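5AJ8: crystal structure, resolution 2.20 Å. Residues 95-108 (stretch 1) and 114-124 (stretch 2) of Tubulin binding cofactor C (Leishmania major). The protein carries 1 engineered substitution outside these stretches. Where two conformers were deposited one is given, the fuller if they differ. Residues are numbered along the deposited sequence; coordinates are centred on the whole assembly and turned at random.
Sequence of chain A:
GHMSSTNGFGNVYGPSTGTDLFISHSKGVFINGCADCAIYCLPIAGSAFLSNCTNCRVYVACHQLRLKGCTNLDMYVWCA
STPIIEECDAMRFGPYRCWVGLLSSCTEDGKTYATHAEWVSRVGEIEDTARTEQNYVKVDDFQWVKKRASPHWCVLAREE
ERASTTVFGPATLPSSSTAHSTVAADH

Stretch 1, residues 95-108: PYRCWVGLLSSCTE
Stretch 2 114-124: ATHAEWVSRVG

Stretch 1 is a chain of tight turns and stretch 2 is mainly a helix; the two bury 603 Å² between them, counting both sides. Residues 96-98 form a 3-10 segment, with C98 N to P95 O at 3.1 Å and W99 N to Y96 O at 2.9 Å. W99 (phi/psi -81/78) breaks it, residues 100-103 return to helical angles, and from S105 to T107 the chain is extended (phi/psi -110/172, -138/163 and -73/-180). Successive turn bonds hold this course, among them L103 N to V100 O at 3.1 Å and S105 N to L102 O at 2.9 Å; S105 OG (chi1 m) also donates to G101 O at 2.7 Å. In stretch 2 the helix starts at H116, right after T115, with V120 N to H116 O at 2.9 Å and V123 N to W119 O at 2.8 Å. T115 (chi1 p) is its N-cap: its OG1 accepts from E118 N at 3.2 Å and 162°. The register is set by CA pairs: R97 CA lies 6.0 Å from H116 CA, L103 CA 5.9 Å from A114 CA, and T107 CA 8.2 Å from V123 CA, so the partner steps back from H116 to A114 and then forward to V123, and the stretches follow no single parallel or antiparallel register.

One direct hydrogen bond joins the stretches. H116 (chi1 m, chi2 87°) points toward stretch 1, and its NE2 donates to W99 O at 2.8 Å with an N-H...O angle of 166°. The near-linear geometry, with W99 O close to the ring plane, requires a proton on NE2. W99 O also accepts from L102 N at 3.3 Å, so the same carbonyl serves both the local turn and the contact.

Contacts to ring faces fix the imidazole further. R97 CA stands 3.5 Å from the centroid of the H116 ring, 5° off its normal; over the opposite face, L103 CD2 (chi1 m, chi2 t) is 4.0 Å from that centroid and 13° off the normal. The ring is thus clamped between backbone and leucine methyl. Y96 (chi1 t, chi2 60°) meets it in an offset edge-to-face pair: the edge of H116 is directed at the tyrosine face, with centroids 5.9 Å apart and planes at 76°. The R97 side chain (chi1 p) ends leading away from stretch 2.

W119, one helical turn beyond H116, points toward stretch 1 with chi1 at -94°, between wells, and chi2 at 95°. L102 (chi1 t, chi2 p) covers one face of the indole: its CD1 is 3.5 Å from the centroid of the six-membered ring, 8° off the normal, and its CD2 is 3.6 Å from W119 CG. The indole edge approaches backbone, with W119 CZ2 3.6 Å from S105 O.

Apolar contacts extend the packing: Y96 CE2 to V120 CG2 (chi1 t) at 4.0 Å, L103 CD2 to W119 CD1 at 3.9 Å, and T107 CG2 (chi1 p) to V123 CG2 (chi1 t) at 3.7 Å.

Water 1 links the indole to the turn, accepting from W119 NE1 at 3.2 Å and lying 2.9 Å from L103 O and 2.7 Å from S105 O.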

# COMPACT_ATOMS: atom_id res chain seq x y z
N PRO A 95 -6.24 1.05 -7.08
CA PRO A 95 -7.03 0.65 -5.93
C PRO A 95 -6.62 -0.71 -5.31
O PRO A 95 -6.21 -1.65 -6.02
CB PRO A 95 -8.42 0.53 -6.52
CG PRO A 95 -8.16 -0.04 -7.89
CD PRO A 95 -6.90 0.68 -8.35
N TYR A 96 -6.79 -0.78 -4.00
CA TYR A 96 -6.45 -1.96 -3.18
C TYR A 96 -7.26 -3.21 -3.59
O TYR A 96 -6.80 -4.36 -3.42
CB TYR A 96 -6.75 -1.60 -1.72
CG TYR A 96 -6.33 -2.56 -0.63
CD1 TYR A 96 -5.00 -2.92 -0.45
CD2 TYR A 96 -7.27 -3.06 0.26
CE1 TYR A 96 -4.61 -3.75 0.57
CE2 TYR A 96 -6.89 -3.89 1.29
CZ TYR A 96 -5.56 -4.23 1.45
OH TYR A 96 -5.18 -5.05 2.48
N ARG A 97 -8.44 -2.98 -4.13
CA ARG A 97 -9.28 -4.06 -4.60
C ARG A 97 -8.60 -4.94 -5.69
O ARG A 97 -9.03 -6.06 -5.92
CB ARG A 97 -10.64 -3.51 -5.08
CG ARG A 97 -10.56 -2.62 -6.30
CD ARG A 97 -11.93 -2.09 -6.72
NE ARG A 97 -11.78 -1.13 -7.81
CZ ARG A 97 -11.84 0.20 -7.70
NH1 ARG A 97 -12.10 0.80 -6.54
NH2 ARG A 97 -11.68 0.96 -8.79
N CYS A 98 -7.55 -4.43 -6.35
CA CYS A 98 -6.75 -5.26 -7.26
C CYS A 98 -6.08 -6.45 -6.56
O CYS A 98 -5.68 -7.39 -7.23
CB CYS A 98 -5.67 -4.43 -7.98
SG CYS A 98 -6.41 -3.18 -9.05
N TRP A 99 -5.91 -6.39 -5.24
CA TRP A 99 -5.45 -7.59 -4.53
C TRP A 99 -6.64 -8.52 -4.28
O TRP A 99 -7.18 -8.56 -3.18
CB TRP A 99 -4.70 -7.25 -3.24
CG TRP A 99 -4.14 -8.48 -2.56
CD1 TRP A 99 -3.87 -9.70 -3.14
CD2 TRP A 99 -3.76 -8.60 -1.20
NE1 TRP A 99 -3.35 -10.56 -2.22
CE2 TRP A 99 -3.26 -9.90 -1.02
CE3 TRP A 99 -3.78 -7.72 -0.10
CZ2 TRP A 99 -2.81 -10.35 0.22
CZ3 TRP A 99 -3.30 -8.18 1.12
CH2 TRP A 99 -2.83 -9.46 1.27
N VAL A 100 -7.03 -9.23 -5.34
CA VAL A 100 -8.13 -10.18 -5.30
C VAL A 100 -7.85 -11.26 -4.27
O VAL A 100 -8.77 -11.71 -3.58
CB VAL A 100 -8.39 -10.82 -6.69
CG1 VAL A 100 -9.54 -11.82 -6.60
CG2 VAL A 100 -8.74 -9.75 -7.74
N GLY A 101 -6.60 -11.66 -4.12
CA GLY A 101 -6.22 -12.73 -3.18
C GLY A 101 -6.43 -12.45 -1.70
O GLY A 101 -6.45 -13.38 -0.89
N LEU A 102 -6.58 -11.17 -1.32
CA LEU A 102 -6.94 -10.81 0.04
C LEU A 102 -8.21 -11.54 0.47
O LEU A 102 -8.35 -12.00 1.62
CB LEU A 102 -7.15 -9.30 0.17
CG LEU A 102 -7.64 -8.81 1.54
CD1 LEU A 102 -6.62 -9.16 2.60
CD2 LEU A 102 -7.98 -7.32 1.57
N LEU A 103 -9.15 -11.64 -0.46
CA LEU A 103 -10.46 -12.22 -0.16
C LEU A 103 -10.38 -13.71 0.10
O LEU A 103 -11.27 -14.24 0.78
CB LEU A 103 -11.44 -11.89 -1.27
CG LEU A 103 -11.56 -10.38 -1.54
CD1 LEU A 103 -12.61 -10.14 -2.62
CD2 LEU A 103 -11.92 -9.58 -0.30
N SER A 104 -9.30 -14.37 -0.33
CA SER A 104 -9.03 -15.79 0.01
C SER A 104 -7.98 -15.94 1.11
O SER A 104 -7.42 -17.03 1.31
CB SER A 104 -8.56 -16.55 -1.23
OG SER A 104 -9.46 -16.38 -2.29
N SER A 105 -7.73 -14.84 1.82
CA SER A 105 -6.76 -14.79 2.90
C SER A 105 -7.51 -14.64 4.21
O SER A 105 -8.72 -14.42 4.22
CB SER A 105 -5.80 -13.61 2.71
OG SER A 105 -5.17 -13.66 1.43
N CYS A 106 -6.79 -14.74 5.32
CA CYS A 106 -7.39 -14.55 6.63
C CYS A 106 -6.52 -13.72 7.56
O CYS A 106 -5.34 -13.56 7.32
CB CYS A 106 -7.70 -15.90 7.26
SG CYS A 106 -6.27 -16.89 7.71
N THR A 107 -7.12 -13.20 8.63
CA THR A 107 -6.37 -12.47 9.64
C THR A 107 -5.56 -13.48 10.44
O THR A 107 -5.62 -14.68 10.20
CB THR A 107 -7.27 -11.66 10.60
OG1 THR A 107 -8.09 -12.54 11.36
CG2 THR A 107 -8.14 -10.67 9.84
N GLU A 108 -4.82 -12.98 11.42
CA GLU A 108 -4.05 -13.83 12.31
C GLU A 108 -4.98 -14.79 13.07
O GLU A 108 -4.63 -15.94 13.27
CB GLU A 108 -3.24 -12.97 13.28
CG GLU A 108 -1.96 -13.64 13.76
CD GLU A 108 -1.33 -12.92 14.95
OE1 GLU A 108 -1.28 -11.67 14.95
OE2 GLU A 108 -0.89 -13.63 15.89
N ALA A 114 -15.63 -10.98 2.91
CA ALA A 114 -16.00 -11.25 1.54
C ALA A 114 -15.70 -10.10 0.59
O ALA A 114 -15.70 -10.30 -0.62
CB ALA A 114 -17.49 -11.59 1.47
N THR A 115 -15.45 -8.91 1.12
CA THR A 115 -15.14 -7.73 0.29
C THR A 115 -13.98 -6.92 0.88
O THR A 115 -13.61 -7.06 2.06
CB THR A 115 -16.35 -6.79 0.13
OG1 THR A 115 -16.62 -6.15 1.39
CG2 THR A 115 -17.59 -7.57 -0.32
N HIS A 116 -13.41 -6.06 0.04
CA HIS A 116 -12.31 -5.25 0.49
C HIS A 116 -12.79 -4.19 1.47
O HIS A 116 -12.11 -3.90 2.44
CB HIS A 116 -11.57 -4.63 -0.71
CG HIS A 116 -10.81 -5.62 -1.52
ND1 HIS A 116 -11.37 -6.33 -2.56
CD2 HIS A 116 -9.51 -6.02 -1.46
CE1 HIS A 116 -10.46 -7.12 -3.10
NE2 HIS A 116 -9.32 -6.95 -2.45
N ALA A 117 -13.98 -3.64 1.24
CA ALA A 117 -14.58 -2.66 2.17
C ALA A 117 -14.69 -3.22 3.57
O ALA A 117 -14.36 -2.54 4.52
CB ALA A 117 -15.95 -2.19 1.68
N GLU A 118 -15.13 -4.48 3.69
CA GLU A 118 -15.23 -5.14 4.99
C GLU A 118 -13.87 -5.31 5.65
O GLU A 118 -13.71 -5.04 6.83
CB GLU A 118 -15.89 -6.53 4.84
CG GLU A 118 -17.41 -6.49 4.75
CD GLU A 118 -17.99 -7.84 4.35
OE1 GLU A 118 -17.78 -8.27 3.20
OE2 GLU A 118 -18.65 -8.47 5.21
N TRP A 119 -12.90 -5.79 4.88
CA TRP A 119 -11.52 -5.92 5.39
C TRP A 119 -10.99 -4.58 5.91
O TRP A 119 -10.42 -4.49 7.01
CB TRP A 119 -10.58 -6.39 4.27
CG TRP A 119 -10.37 -7.85 4.18
CD1 TRP A 119 -11.04 -8.73 3.40
CD2 TRP A 119 -9.42 -8.61 4.92
NE1 TRP A 119 -10.57 -10.00 3.61
CE2 TRP A 119 -9.57 -9.95 4.53
CE3 TRP A 119 -8.47 -8.29 5.89
CZ2 TRP A 119 -8.78 -10.96 5.06
CZ3 TRP A 119 -7.70 -9.29 6.42
CH2 TRP A 119 -7.86 -10.61 6.01
N VAL A 120 -11.17 -3.54 5.11
CA VAL A 120 -10.64 -2.23 5.45
C VAL A 120 -11.39 -1.63 6.65
O VAL A 120 -10.79 -0.96 7.48
CB VAL A 120 -10.69 -1.32 4.22
CG1 VAL A 120 -10.44 0.12 4.58
CG2 VAL A 120 -9.67 -1.79 3.18
N SER A 121 -12.70 -1.86 6.72
CA SER A 121 -13.48 -1.37 7.86
C SER A 121 -13.12 -2.15 9.15
O SER A 121 -12.82 -1.55 10.17
CB SER A 121 -14.98 -1.50 7.57
OG SER A 121 -15.74 -1.30 8.74
N ARG A 122 -13.15 -3.49 9.08
CA ARG A 122 -13.04 -4.33 10.28
C ARG A 122 -11.58 -4.50 10.75
O ARG A 122 -11.33 -4.41 11.93
CB ARG A 122 -13.68 -5.69 10.06
CG ARG A 122 -15.13 -5.67 9.56
CD ARG A 122 -16.06 -5.17 10.64
NE ARG A 122 -16.11 -6.10 11.75
CZ ARG A 122 -17.05 -7.03 11.93
NH1 ARG A 122 -18.05 -7.16 11.08
NH2 ARG A 122 -16.98 -7.84 12.98
N VAL A 123 -10.63 -4.69 9.83
CA VAL A 123 -9.21 -4.85 10.19
C VAL A 123 -8.48 -3.51 10.15
O VAL A 123 -7.71 -3.21 11.05
CB VAL A 123 -8.52 -5.91 9.29
CG1 VAL A 123 -7.07 -6.15 9.72
CG2 VAL A 123 -9.30 -7.21 9.33
N GLY A 124 -8.75 -2.69 9.12
CA GLY A 124 -8.12 -1.38 8.97
C GLY A 124 -8.68 -0.27 9.84
O GLY A 124 -8.05 0.78 10.01
O HOH W 1 -11.03 -13.16 3.48